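Local coordinates for protein glycine betaine/carnitine/choline ABC transporter (Staphylococcus aureus subsp. aureus Mu50, PDB 3O66) that probably binds glycine betaine, carnitine, choline or a related quaternary ammonium compound as the substrate-binding component of an ABC transporter, at residues 13-16 against 20-23; 27-32 against 40-45; 33-38 against 241-246; 56-59 against 65-68; 180-185 against 199-204. All coordinates share one frame; numbering follows the deposited sequence.

Contact 1 (13-16 against 20-23)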
loop_
_atom_site.group_PDB
_atom_site.type_symbol
_atom_site.label_atom_id
_atom_site.label_comp_id
_atom_site.label_asym_id
_atom_site.label_seq_id
_atom_site.Cartn_x
_atom_site.Cartn_y
_atom_site.Cartn_z
ATOM N N ILE A 13 16.694 -6.188 3.049
ATOM C CA ILE A 13 15.368 -5.778 2.638
ATOM C C ILE A 13 15.034 -4.426 3.276
ATOM O O ILE A 13 14.971 -4.294 4.529
ATOM C CB ILE A 13 14.292 -6.810 3.100
ATOM C CG1 ILE A 13 14.673 -8.230 2.644
ATOM C CG2 ILE A 13 12.885 -6.358 2.655
ATOM C CD1 ILE A 13 13.810 -9.371 3.232
ATOM N N THR A 14 14.761 -3.434 2.442
ATOM C CA THR A 14 14.415 -2.139 2.989
ATOM C C THR A 14 12.985 -2.162 3.527
ATOM O O THR A 14 12.068 -2.781 2.911
ATOM C CB THR A 14 14.483 -1.022 1.957
ATOM O OG1 THR A 14 13.441 -1.232 0.990
ATOM C CG2 THR A 14 15.821 -0.979 1.291
ATOM N N ALA A 15 12.800 -1.498 4.665
ATOM C CA ALA A 15 11.470 -1.349 5.234
ATOM C C ALA A 15 11.258 0.064 5.729
ATOM O O ALA A 15 12.204 0.698 6.271
ATOM C CB ALA A 15 11.272 -2.331 6.345
ATOM N N LEU A 16 10.029 0.560 5.540
ATOM C CA LEU A 16 9.609 1.860 6.034
ATOM C C LEU A 16 9.294 1.677 7.519
ATOM O O LEU A 16 9.248 0.544 8.008
ATOM C CB LEU A 16 8.334 2.356 5.285
ATOM C CG LEU A 16 8.421 2.510 3.759
ATOM C CD1 LEU A 16 7.045 2.829 3.184
ATOM C CD2 LEU A 16 9.462 3.584 3.351
ATOM N N GLU A 20 2.780 -1.854 7.813
ATOM C CA GLU A 20 2.575 -2.507 6.553
ATOM C C GLU A 20 3.889 -2.965 5.903
ATOM O O GLU A 20 4.043 -4.141 5.515
ATOM C CB GLU A 20 1.861 -1.548 5.619
ATOM C CG GLU A 20 1.529 -2.184 4.291
ATOM C CD GLU A 20 0.484 -1.385 3.537
ATOM O OE1 GLU A 20 -0.654 -1.288 4.047
ATOM O OE2 GLU A 20 0.810 -0.865 2.458
ATOM N N SER A 21 4.821 -2.028 5.761
ATOM C CA SER A 21 6.138 -2.348 5.217
ATOM C C SER A 21 6.874 -3.370 6.089
ATOM O O SER A 21 7.528 -4.302 5.567
ATOM C CB SER A 21 6.965 -1.082 5.045
ATOM O OG SER A 21 8.285 -1.418 4.680
ATOM N N GLN A 22 6.760 -3.219 7.408
ATOM C CA GLN A 22 7.466 -4.137 8.303
ATOM C C GLN A 22 6.894 -5.562 8.232
ATOM O O GLN A 22 7.659 -6.531 8.197
ATOM C CB GLN A 22 7.533 -3.599 9.724
ATOM C CG GLN A 22 8.292 -2.256 9.770
ATOM C CD GLN A 22 8.195 -1.578 11.098
ATOM O OE1 GLN A 22 7.185 -1.694 11.806
ATOM N NE2 GLN A 22 9.248 -0.846 11.459
ATOM N N ILE A 23 5.576 -5.673 8.203
ATOM C CA ILE A 23 4.903 -6.978 8.016
ATOM C C ILE A 23 5.396 -7.699 6.745
ATOM O O ILE A 23 5.899 -8.848 6.818
ATOM C CB ILE A 23 3.353 -6.851 8.064
ATOM C CG1 ILE A 23 2.892 -6.422 9.462
ATOM C CG2 ILE A 23 2.609 -8.232 7.625
ATOM C CD1 ILE A 23 1.447 -5.842 9.492
HETATM O O HOH W 1 9.477 -2.018 2.332
#
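With chi1 at 173°, S21 turns its OG away from its own backbone nitrogen and out from the first turns of helix 19-35 toward the end of strand 12-16. There OG accepts the backbone N-H of L16, N to OG 2.8 Å, in a moderately bent bond with an N-H...O angle of 157°. The hydroxyl lies close against the strand backbone, 3.2 Å from CA of A15, and the methyl of A15 also faces it. CB of L16 packs on CB of S21 at 3.7 Å. The next residue, Q22, sets its CG against the L16 carbonyl oxygen at 3.4 Å, a van der Waals contact, while its NE2 is bonded to N46. A water bridges the same gap, 2.7 Å from S21 OG and 2.8 Å from the carbonyl O of T14. The contact closes the tight strand-to-helix turn at the start of a beta-alpha-beta unit; T18 OG1 accepts from the backbone N of S21 there. A buried hydroxyl thus takes up the L16 N-H beyond the last strand pairings, and through water it gives the T14 carbonyl a partner additional to its backbone pairing with G67.

Contact 2 (27-32 against 40-45)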
loop_
_atom_site.group_PDB
_atom_site.type_symbol
_atom_site.label_atom_id
_atom_site.label_comp_id
_atom_site.label_asym_id
_atom_site.label_seq_id
_atom_site.Cartn_x
_atom_site.Cartn_y
_atom_site.Cartn_z
HETATM N N MSE A 27 7.880 -10.839 6.171
HETATM C CA MSE A 27 7.291 -11.987 5.504
HETATM C C MSE A 27 8.257 -12.496 4.439
HETATM O O MSE A 27 8.513 -13.704 4.372
HETATM C CB MSE A 27 5.920 -11.615 4.928
HETATM C CG MSE A 27 5.082 -12.747 4.456
HETATM SE SE MSE A 27 3.449 -11.995 3.640
HETATM C CE MSE A 27 2.512 -11.264 5.202
ATOM N N LEU A 28 8.867 -11.571 3.683
ATOM C CA LEU A 28 9.895 -11.954 2.700
ATOM C C LEU A 28 11.092 -12.568 3.398
ATOM O O LEU A 28 11.637 -13.569 2.931
ATOM C CB LEU A 28 10.352 -10.753 1.856
ATOM C CG LEU A 28 9.339 -10.253 0.821
ATOM C CD1 LEU A 28 9.828 -8.930 0.235
ATOM C CD2 LEU A 28 9.114 -11.278 -0.289
ATOM N N ARG A 29 11.484 -12.000 4.540
ATOM C CA ARG A 29 12.672 -12.506 5.253
ATOM C C ARG A 29 12.436 -13.962 5.675
ATOM O O ARG A 29 13.308 -14.846 5.481
ATOM C CB ARG A 29 13.002 -11.630 6.483
ATOM C CG ARG A 29 14.072 -12.237 7.393
ATOM C CD ARG A 29 14.277 -11.370 8.643
ATOM N NE ARG A 29 13.108 -11.376 9.544
ATOM C CZ ARG A 29 12.872 -12.295 10.474
ATOM N NH1 ARG A 29 13.718 -13.304 10.658
ATOM N NH2 ARG A 29 11.789 -12.196 11.240
ATOM N N LEU A 30 11.270 -14.204 6.273
ATOM C CA LEU A 30 10.934 -15.529 6.763
ATOM C C LEU A 30 10.716 -16.520 5.639
ATOM O O LEU A 30 11.066 -17.694 5.762
ATOM C CB LEU A 30 9.738 -15.489 7.738
ATOM C CG LEU A 30 9.963 -14.783 9.082
ATOM C CD1 LEU A 30 8.616 -14.368 9.697
ATOM C CD2 LEU A 30 10.798 -15.632 10.106
ATOM N N LEU A 31 10.146 -16.047 4.534
ATOM C CA LEU A 31 9.854 -16.933 3.427
ATOM C C LEU A 31 11.160 -17.337 2.750
ATOM O O LEU A 31 11.321 -18.494 2.379
ATOM C CB LEU A 31 8.907 -16.244 2.440
ATOM C CG LEU A 31 8.390 -17.078 1.284
ATOM C CD1 LEU A 31 7.695 -18.356 1.742
ATOM C CD2 LEU A 31 7.449 -16.197 0.439
ATOM N N ILE A 32 12.097 -16.397 2.613
ATOM C CA ILE A 32 13.425 -16.712 2.057
ATOM C C ILE A 32 14.163 -17.692 2.967
ATOM O O ILE A 32 14.726 -18.689 2.492
ATOM C CB ILE A 32 14.246 -15.445 1.790
ATOM C CG1 ILE A 32 13.592 -14.662 0.626
ATOM C CG2 ILE A 32 15.721 -15.783 1.522
ATOM C CD1 ILE A 32 14.007 -13.196 0.580
ATOM N N ILE A 40 19.998 -18.727 3.181
ATOM C CA ILE A 40 19.957 -17.277 3.123
ATOM C C ILE A 40 19.103 -16.758 4.285
ATOM O O ILE A 40 17.942 -17.142 4.427
ATOM C CB ILE A 40 19.430 -16.787 1.752
ATOM C CG1 ILE A 40 20.326 -17.357 0.629
ATOM C CG2 ILE A 40 19.341 -15.237 1.719
ATOM C CD1 ILE A 40 19.872 -17.030 -0.797
ATOM N N LYS A 41 19.698 -15.880 5.092
ATOM C CA LYS A 41 19.047 -15.286 6.255
ATOM C C LYS A 41 19.032 -13.781 6.050
ATOM O O LYS A 41 19.981 -13.069 6.425
ATOM C CB LYS A 41 19.789 -15.648 7.554
ATOM C CG LYS A 41 19.627 -17.092 7.991
ATOM C CD LYS A 41 20.424 -17.394 9.261
ATOM C CE LYS A 41 20.477 -18.899 9.556
ATOM N NZ LYS A 41 21.743 -19.572 9.082
ATOM N N PRO A 42 17.959 -13.274 5.440
ATOM C CA PRO A 42 17.975 -11.843 5.120
ATOM C C PRO A 42 17.867 -10.980 6.380
ATOM O O PRO A 42 17.346 -11.442 7.409
ATOM C CB PRO A 42 16.708 -11.672 4.278
ATOM C CG PRO A 42 16.432 -13.055 3.736
ATOM C CD PRO A 42 16.756 -13.935 4.902
ATOM N N THR A 43 18.359 -9.746 6.309
ATOM C CA THR A 43 18.134 -8.782 7.385
ATOM C C THR A 43 17.426 -7.559 6.826
ATOM O O THR A 43 17.404 -7.361 5.623
ATOM C CB THR A 43 19.446 -8.383 8.105
ATOM O OG1 THR A 43 20.295 -7.698 7.184
ATOM C CG2 THR A 43 20.159 -9.640 8.628
ATOM N N LEU A 44 16.850 -6.744 7.700
ATOM C CA LEU A 44 16.110 -5.590 7.251
ATOM C C LEU A 44 16.935 -4.329 7.416
ATOM O O LEU A 44 17.721 -4.215 8.356
ATOM C CB LEU A 44 14.794 -5.432 8.025
ATOM C CG LEU A 44 13.520 -6.142 7.569
ATOM C CD1 LEU A 44 13.701 -7.641 7.278
ATOM C CD2 LEU A 44 12.414 -5.905 8.607
ATOM N N VAL A 45 16.755 -3.414 6.470
ATOM C CA VAL A 45 17.215 -2.030 6.609
ATOM C C VAL A 45 15.940 -1.268 6.936
ATOM O O VAL A 45 15.180 -0.854 6.052
ATOM C CB VAL A 45 17.912 -1.518 5.337
ATOM C CG1 VAL A 45 18.336 -0.060 5.504
ATOM C CG2 VAL A 45 19.156 -2.390 5.014
#
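This is mainly apolar packing, buried for the most part, between the second half of helix 19-35 and the chain entering strand 43-48: the return leg of the beta-alpha-beta unit that begins with strand 12-16. P42 is the wedge. Its CG touches CG2 of I32 at 3.6 Å, and its CD lies 3.6 Å from the carbonyl oxygen of R29, so the pyrrolidine ring fits against both a side chain and the helix backbone. I32 places CG2 anti to its backbone nitrogen, and this one methyl serves two partners, P42 and, at 3.7 Å, CG2 of I40. R29 contributes its aliphatic part. CG and CD run past the P42 carbonyl, CD to O 3.3 Å, and CD also meets CD1 of L44 at 4.0 Å, the two side chains crossing at about a right angle. A bend at chi3 (68°) then turns the guanidinium to H26 and E33, on the preceding and following turns of its own helix: NE bonds to H26 and NH1 forms a salt bridge with E33. CD1 of L44 lies at the guanidinium edge and CG of L30 over one face. I32 also touches L237 and T240 of helix 236-242. The bonds to H26 and E33 probably offset much of the arginine's charge, while its methylenes meet P42 and L44, and I32 meets P42 and I40, in the chain leading into strand 43-48.

Contact 3 (33-38 against 241-246)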
loop_
_atom_site.group_PDB
_atom_site.type_symbol
_atom_site.label_atom_id
_atom_site.label_comp_id
_atom_site.label_asym_id
_atom_site.label_seq_id
_atom_site.Cartn_x
_atom_site.Cartn_y
_atom_site.Cartn_z
ATOM N N GLU A 33 14.150 -17.435 4.277
ATOM C CA GLU A 33 14.737 -18.418 5.201
ATOM C C GLU A 33 14.121 -19.794 4.979
ATOM O O GLU A 33 14.837 -20.820 4.970
ATOM C CB GLU A 33 14.583 -17.996 6.660
ATOM C CG GLU A 33 15.450 -16.807 7.024
ATOM C CD GLU A 33 15.298 -16.366 8.480
ATOM O OE1 GLU A 33 15.122 -17.243 9.357
ATOM O OE2 GLU A 33 15.372 -15.133 8.735
ATOM N N HIS A 34 12.799 -19.826 4.858
ATOM C CA HIS A 34 12.071 -21.093 4.705
ATOM C C HIS A 34 12.460 -21.809 3.407
ATOM O O HIS A 34 12.876 -22.977 3.441
ATOM C CB HIS A 34 10.546 -20.880 4.783
ATOM C CG HIS A 34 9.743 -22.127 4.507
ATOM N ND1 HIS A 34 9.528 -23.109 5.456
ATOM C CD2 HIS A 34 9.119 -22.551 3.382
ATOM C CE1 HIS A 34 8.792 -24.076 4.929
ATOM N NE2 HIS A 34 8.534 -23.763 3.670
ATOM N N ASP A 35 12.336 -21.116 2.274
ATOM C CA ASP A 35 12.620 -21.749 0.986
ATOM C C ASP A 35 14.077 -22.189 0.813
ATOM O O ASP A 35 14.338 -23.161 0.094
ATOM C CB ASP A 35 12.233 -20.837 -0.173
ATOM C CG ASP A 35 10.750 -20.796 -0.417
ATOM O OD1 ASP A 35 9.970 -21.441 0.314
ATOM O OD2 ASP A 35 10.355 -20.113 -1.369
ATOM N N THR A 36 15.008 -21.485 1.461
ATOM C CA THR A 36 16.445 -21.791 1.323
ATOM C C THR A 36 16.963 -22.652 2.465
ATOM O O THR A 36 18.153 -22.871 2.580
ATOM C CB THR A 36 17.318 -20.510 1.205
ATOM O OG1 THR A 36 17.314 -19.805 2.459
ATOM C CG2 THR A 36 16.777 -19.584 0.089
ATOM N N HIS A 37 16.057 -23.134 3.303
ATOM C CA HIS A 37 16.408 -23.933 4.495
ATOM C C HIS A 37 17.492 -23.279 5.345
ATOM O O HIS A 37 18.419 -23.963 5.814
ATOM C CB HIS A 37 16.821 -25.362 4.097
ATOM C CG HIS A 37 15.916 -25.991 3.087
ATOM N ND1 HIS A 37 16.298 -26.202 1.779
ATOM C CD2 HIS A 37 14.641 -26.440 3.184
ATOM C CE1 HIS A 37 15.299 -26.756 1.114
ATOM N NE2 HIS A 37 14.283 -26.917 1.946
ATOM N N GLY A 38 17.389 -21.967 5.546
ATOM C CA GLY A 38 18.359 -21.224 6.365
ATOM C C GLY A 38 19.679 -20.860 5.682
ATOM O O GLY A 38 20.525 -20.205 6.282
ATOM N N ILE A 241 9.963 -14.919 -4.085
ATOM C CA ILE A 241 9.208 -13.668 -4.011
ATOM C C ILE A 241 7.857 -13.802 -4.730
ATOM O O ILE A 241 6.831 -13.388 -4.188
ATOM C CB ILE A 241 10.040 -12.483 -4.522
ATOM C CG1 ILE A 241 11.286 -12.277 -3.619
ATOM C CG2 ILE A 241 9.167 -11.198 -4.633
ATOM C CD1 ILE A 241 12.464 -11.494 -4.292
ATOM N N ASN A 242 7.849 -14.404 -5.916
ATOM C CA ASN A 242 6.599 -14.620 -6.657
ATOM C C ASN A 242 5.568 -15.479 -5.939
ATOM O O ASN A 242 4.408 -15.453 -6.305
ATOM C CB ASN A 242 6.871 -15.171 -8.057
ATOM C CG ASN A 242 7.137 -14.059 -9.084
ATOM O OD1 ASN A 242 8.059 -14.172 -9.900
ATOM N ND2 ASN A 242 6.332 -12.985 -9.047
ATOM N N LYS A 243 5.967 -16.219 -4.910
ATOM C CA LYS A 243 4.993 -16.984 -4.144
ATOM C C LYS A 243 3.962 -16.050 -3.503
ATOM O O LYS A 243 2.843 -16.460 -3.255
ATOM C CB LYS A 243 5.673 -17.760 -3.024
ATOM C CG LYS A 243 6.295 -19.085 -3.368
ATOM C CD LYS A 243 6.913 -19.584 -2.029
ATOM C CE LYS A 243 6.886 -21.064 -1.929
ATOM N NZ LYS A 243 7.292 -21.551 -0.595
ATOM N N LEU A 244 4.354 -14.797 -3.223
ATOM C CA LEU A 244 3.451 -13.859 -2.559
ATOM C C LEU A 244 2.576 -13.065 -3.527
ATOM O O LEU A 244 1.700 -12.340 -3.085
ATOM C CB LEU A 244 4.237 -12.905 -1.640
ATOM C CG LEU A 244 4.944 -13.600 -0.432
ATOM C CD1 LEU A 244 5.651 -12.577 0.450
ATOM C CD2 LEU A 244 3.964 -14.364 0.405
ATOM N N THR A 245 2.816 -13.188 -4.829
ATOM C CA THR A 245 2.058 -12.434 -5.828
ATOM C C THR A 245 0.559 -12.796 -5.789
ATOM O O THR A 245 0.207 -13.968 -5.925
ATOM C CB THR A 245 2.643 -12.697 -7.241
ATOM O OG1 THR A 245 3.971 -12.154 -7.298
ATOM C CG2 THR A 245 1.765 -12.071 -8.346
ATOM N N GLY A 246 -0.312 -11.789 -5.611
ATOM C CA GLY A 246 -1.759 -12.003 -5.461
ATOM C C GLY A 246 -2.253 -12.521 -4.111
ATOM O O GLY A 246 -3.463 -12.638 -3.901
#
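K243 NZ donates to OD1 of D35 at 2.8 Å, a salt bridge between the C-terminal end of helix 19-35 and the 242-245 turn. The two side chains come from opposite directions, and the ammonium uses the syn lone pair of OD1. The other carboxylate oxygen, OD2, accepts from T240 OG1, so both oxygens of D35 have a donor. K243 NZ has further partners at the C terminus, a salt bridge to D282 and a hydrogen bond to the carbonyl of Y280; D282 also receives H34 NE2. Backbone groups at each end are met locally. G38 N bonds to E33 O at 2.9 Å and H37 N to H34 O, a Schellman motif that closes the helix. In the type I turn T245 N bonds to N242 O, and between the same residues' side chains N242 ND2 donates to T245 OG1 at 3.1 Å. The lysine ammonium is thus bonded to two carboxylates, D35 and D282, which would be expected to favour its charged form; the network links three distant parts of the chain near the surface.

Contact 4 (56-59 against 65-68)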
loop_
_atom_site.group_PDB
_atom_site.type_symbol
_atom_site.label_atom_id
_atom_site.label_comp_id
_atom_site.label_asym_id
_atom_site.label_seq_id
_atom_site.Cartn_x
_atom_site.Cartn_y
_atom_site.Cartn_z
ATOM N N ASN A 56 16.993 4.765 -3.022
ATOM C CA ASN A 56 18.384 5.136 -2.935
ATOM C C ASN A 56 19.214 4.021 -2.312
ATOM O O ASN A 56 20.329 3.762 -2.781
ATOM C CB ASN A 56 18.563 6.493 -2.236
ATOM C CG ASN A 56 18.080 7.649 -3.096
ATOM O OD1 ASN A 56 18.160 7.596 -4.334
ATOM N ND2 ASN A 56 17.616 8.717 -2.454
ATOM N N ALA A 57 18.675 3.341 -1.300
ATOM C CA ALA A 57 19.354 2.171 -0.766
ATOM C C ALA A 57 19.653 1.097 -1.839
ATOM O O ALA A 57 20.752 0.554 -1.875
ATOM C CB ALA A 57 18.567 1.553 0.407
ATOM N N LEU A 58 18.671 0.761 -2.675
ATOM C CA LEU A 58 18.903 -0.255 -3.710
ATOM C C LEU A 58 19.912 0.240 -4.740
ATOM O O LEU A 58 20.829 -0.499 -5.148
ATOM C CB LEU A 58 17.583 -0.706 -4.387
ATOM C CG LEU A 58 16.905 -1.945 -3.750
ATOM C CD1 LEU A 58 16.583 -1.731 -2.267
ATOM C CD2 LEU A 58 15.632 -2.337 -4.482
ATOM N N ILE A 59 19.764 1.505 -5.122
ATOM C CA ILE A 59 20.626 2.089 -6.133
ATOM C C ILE A 59 22.073 2.155 -5.617
ATOM O O ILE A 59 23.016 1.941 -6.368
ATOM C CB ILE A 59 20.114 3.493 -6.561
ATOM C CG1 ILE A 59 18.858 3.365 -7.440
ATOM C CG2 ILE A 59 21.222 4.307 -7.248
ATOM C CD1 ILE A 59 18.962 2.422 -8.635
ATOM N N ILE A 65 16.599 -5.734 -1.830
ATOM C CA ILE A 65 15.149 -5.988 -1.925
ATOM C C ILE A 65 14.442 -4.832 -1.198
ATOM O O ILE A 65 14.944 -4.370 -0.200
ATOM C CB ILE A 65 14.728 -7.324 -1.254
ATOM C CG1 ILE A 65 15.311 -8.532 -2.011
ATOM C CG2 ILE A 65 13.196 -7.430 -1.113
ATOM C CD1 ILE A 65 15.058 -9.887 -1.297
ATOM N N SER A 66 13.349 -4.314 -1.766
ATOM C CA SER A 66 12.392 -3.492 -1.021
ATOM C C SER A 66 11.169 -4.361 -0.722
ATOM O O SER A 66 10.583 -4.935 -1.646
ATOM C CB SER A 66 11.971 -2.271 -1.837
ATOM O OG SER A 66 13.047 -1.338 -1.973
ATOM N N GLY A 67 10.762 -4.443 0.549
ATOM C CA GLY A 67 9.632 -5.310 0.914
ATOM C C GLY A 67 8.366 -4.869 0.189
ATOM O O GLY A 67 7.636 -5.695 -0.388
ATOM N N VAL A 68 8.116 -3.560 0.185
ATOM C CA VAL A 68 6.910 -3.024 -0.447
ATOM C C VAL A 68 7.205 -1.665 -1.074
ATOM O O VAL A 68 7.852 -0.802 -0.464
ATOM C CB VAL A 68 5.667 -2.983 0.533
ATOM C CG1 VAL A 68 5.889 -2.008 1.638
ATOM C CG2 VAL A 68 4.377 -2.669 -0.227
#
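L58 points from helix 51-60 at the backbone of strand 65-70, a helix-on-sheet contact in the lobe of this periplasmic-binding-protein fold whose sheet holds strands 12-16 and 65-70. The leucine meets the strand with its forked end: CD1 sits 3.6 Å from S66 OG and CD2 3.7 Å from the same oxygen, so the hydroxyl lies against both methyls. S66 holds OG anti to its carbonyl carbon (chi1 -70°), and the hydroxyl is bonded to T14 OG1 on the neighbouring strand and to R69 NH1; the leucine methyls approach a group already engaged in polar bonds. I65 turns its side chain away, to the other face of the sheet, where it packs on L28 and I32 of helix 19-35, and meets L58 through its backbone alone. Around the leucine, V225 and T227 of strand 222-227 and T14 of strand 12-16 add side-chain contacts. L58 CD1 lies 3.7 Å from the carbonyl O of I65.

Contact 5 (180-185 against 199-204)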
loop_
_atom_site.group_PDB
_atom_site.type_symbol
_atom_site.label_atom_id
_atom_site.label_comp_id
_atom_site.label_asym_id
_atom_site.label_seq_id
_atom_site.Cartn_x
_atom_site.Cartn_y
_atom_site.Cartn_z
ATOM N N LEU A 180 -5.847 10.488 12.223
ATOM C CA LEU A 180 -7.027 10.683 13.066
ATOM C C LEU A 180 -8.408 10.587 12.371
ATOM O O LEU A 180 -9.436 10.618 13.066
ATOM C CB LEU A 180 -6.920 12.006 13.825
ATOM C CG LEU A 180 -5.725 12.154 14.775
ATOM C CD1 LEU A 180 -5.883 13.420 15.644
ATOM C CD2 LEU A 180 -5.594 10.913 15.643
ATOM N N VAL A 181 -8.445 10.445 11.039
ATOM C CA VAL A 181 -9.718 10.409 10.300
ATOM C C VAL A 181 -10.545 9.149 10.583
ATOM O O VAL A 181 -11.783 9.214 10.555
ATOM C CB VAL A 181 -9.554 10.644 8.738
ATOM C CG1 VAL A 181 -8.809 11.943 8.472
ATOM C CG2 VAL A 181 -8.909 9.434 8.029
ATOM N N TYR A 182 -9.875 8.027 10.898
ATOM C CA TYR A 182 -10.569 6.745 11.141
ATOM C C TYR A 182 -11.408 6.809 12.399
ATOM O O TYR A 182 -12.590 6.446 12.367
ATOM C CB TYR A 182 -9.605 5.550 11.175
ATOM C CG TYR A 182 -8.618 5.654 10.049
ATOM C CD1 TYR A 182 -8.987 5.315 8.730
ATOM C CD2 TYR A 182 -7.337 6.166 10.290
ATOM C CE1 TYR A 182 -8.090 5.453 7.683
ATOM C CE2 TYR A 182 -6.421 6.301 9.254
ATOM C CZ TYR A 182 -6.790 5.957 7.963
ATOM O OH TYR A 182 -5.827 6.147 6.985
ATOM N N ASP A 183 -10.820 7.296 13.483
ATOM C CA ASP A 183 -11.563 7.454 14.730
ATOM C C ASP A 183 -12.617 8.568 14.646
ATOM O O ASP A 183 -13.697 8.446 15.223
ATOM C CB ASP A 183 -10.598 7.674 15.888
ATOM C CG ASP A 183 -9.774 6.440 16.192
ATOM O OD1 ASP A 183 -10.351 5.343 16.298
ATOM O OD2 ASP A 183 -8.543 6.554 16.312
ATOM N N ALA A 184 -12.318 9.639 13.907
ATOM C CA ALA A 184 -13.289 10.723 13.710
ATOM C C ALA A 184 -14.527 10.215 12.938
ATOM O O ALA A 184 -15.678 10.598 13.206
ATOM C CB ALA A 184 -12.613 11.904 12.987
ATOM N N LEU A 185 -14.303 9.314 12.005
ATOM C CA LEU A 185 -15.416 8.647 11.307
ATOM C C LEU A 185 -16.157 7.674 12.251
ATOM O O LEU A 185 -17.397 7.662 12.318
ATOM C CB LEU A 185 -14.863 7.936 10.074
ATOM C CG LEU A 185 -15.662 7.573 8.840
ATOM C CD1 LEU A 185 -16.477 8.745 8.261
ATOM C CD2 LEU A 185 -14.694 6.953 7.794
ATOM N N ASP A 199 -5.452 0.938 5.959
ATOM C CA ASP A 199 -5.323 1.182 7.397
ATOM C C ASP A 199 -6.057 0.103 8.196
ATOM O O ASP A 199 -7.204 -0.239 7.891
ATOM C CB ASP A 199 -5.790 2.609 7.791
ATOM C CG ASP A 199 -5.378 2.961 9.188
ATOM O OD1 ASP A 199 -4.315 3.609 9.351
ATOM O OD2 ASP A 199 -6.083 2.535 10.145
ATOM N N GLY A 200 -5.392 -0.460 9.196
ATOM C CA GLY A 200 -6.011 -1.479 10.042
ATOM C C GLY A 200 -7.341 -1.082 10.678
ATOM O O GLY A 200 -8.161 -1.929 11.041
ATOM N N ARG A 201 -7.558 0.205 10.865
ATOM C CA ARG A 201 -8.803 0.625 11.498
ATOM C C ARG A 201 -9.991 0.404 10.578
ATOM O O ARG A 201 -11.146 0.351 11.034
ATOM C CB ARG A 201 -8.703 2.055 12.051
ATOM C CG ARG A 201 -7.832 2.097 13.323
ATOM C CD ARG A 201 -7.326 3.493 13.625
ATOM N NE ARG A 201 -6.326 3.935 12.638
ATOM C CZ ARG A 201 -5.375 4.821 12.922
ATOM N NH1 ARG A 201 -4.496 5.192 12.002
ATOM N NH2 ARG A 201 -5.317 5.347 14.147
ATOM N N ILE A 202 -9.720 0.245 9.286
ATOM C CA ILE A 202 -10.799 -0.112 8.364
ATOM C C ILE A 202 -11.342 -1.491 8.764
ATOM O O ILE A 202 -12.551 -1.717 8.747
ATOM C CB ILE A 202 -10.317 -0.125 6.897
ATOM C CG1 ILE A 202 -9.975 1.311 6.435
ATOM C CG2 ILE A 202 -11.378 -0.732 6.017
ATOM C CD1 ILE A 202 -9.138 1.368 5.157
ATOM N N ALA A 203 -10.439 -2.396 9.149
ATOM C CA ALA A 203 -10.832 -3.715 9.680
ATOM C C ALA A 203 -11.365 -3.582 11.115
ATOM O O ALA A 203 -12.353 -4.223 11.491
ATOM C CB ALA A 203 -9.632 -4.740 9.617
ATOM N N ALA A 204 -10.738 -2.752 11.933
ATOM C CA ALA A 204 -11.171 -2.692 13.326
ATOM C C ALA A 204 -12.585 -2.129 13.471
ATOM O O ALA A 204 -13.342 -2.572 14.356
ATOM C CB ALA A 204 -10.190 -1.890 14.169
HETATM O O HOH W 2 -3.350 5.956 7.897
HETATM O O HOH W 3 -6.838 4.597 16.944
#
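The Y182 ring and the carboxylate of D199 are stacked, their planes 14° apart, the carboxylate offset toward the rim of the ring, with Y182 CE2 3.4 Å from D199 OD1. CB of D199 sits over the same face as a CH-pi contact, 3.9 Å from the ring centroid. CD2 of Y182 in turn lies over one face of the R201 guanidinium, 3.4 Å from R201 NE, and D199 occupies the guanidinium edge. Farther out, D183 OD2 and R201 NH2 are 4.1 Å apart, beyond a salt bridge, but a water spans them. Both helices belong to the lobe built on the sheet of strands 144-148 and 192-196, in a periplasmic-binding-protein fold, and an acetate bound beside D199 may mark a pocket. A bend at chi3 (-70°) brings R201 round to D199 side-on: NE bonds to OD2 at 2.9 Å and NH1 to OD1 at 3.1 Å. D199 is also the N-cap of helix 200-204, OD2 accepting the backbone N of R201 from the opposite carboxylate face to NE. The ring is set by its hydroxyl, bonded to the backbone N of Y196 and linked through a second water to D199 OD1, and by CG2 of V181 over its opposite face. Y205 OH holds D183 OD1.

From the N terminus, contact 1 closes the short turn from strand 12-16 into helix 19-35, and contact 2 the next loop, from that helix into strand 43-48; together they brace one beta-alpha-beta unit and meet where I13 and A15 pair with V45. Contact 4 follows in series, joining helix 51-60 to strand 65-70, which lies on the other side of strand 12-16 in the same sheet. Contact 3 spans some 200 residues, bringing the late turn at 241-246 back to the end of helix 19-35; its segments alternate with those of contact 2, and contacts 4 and 5 both fall within its span. Contact 5 closes a loop between two short helices of the other lobe, touching none of the others, its nearest atoms about 6 Å from contact 1.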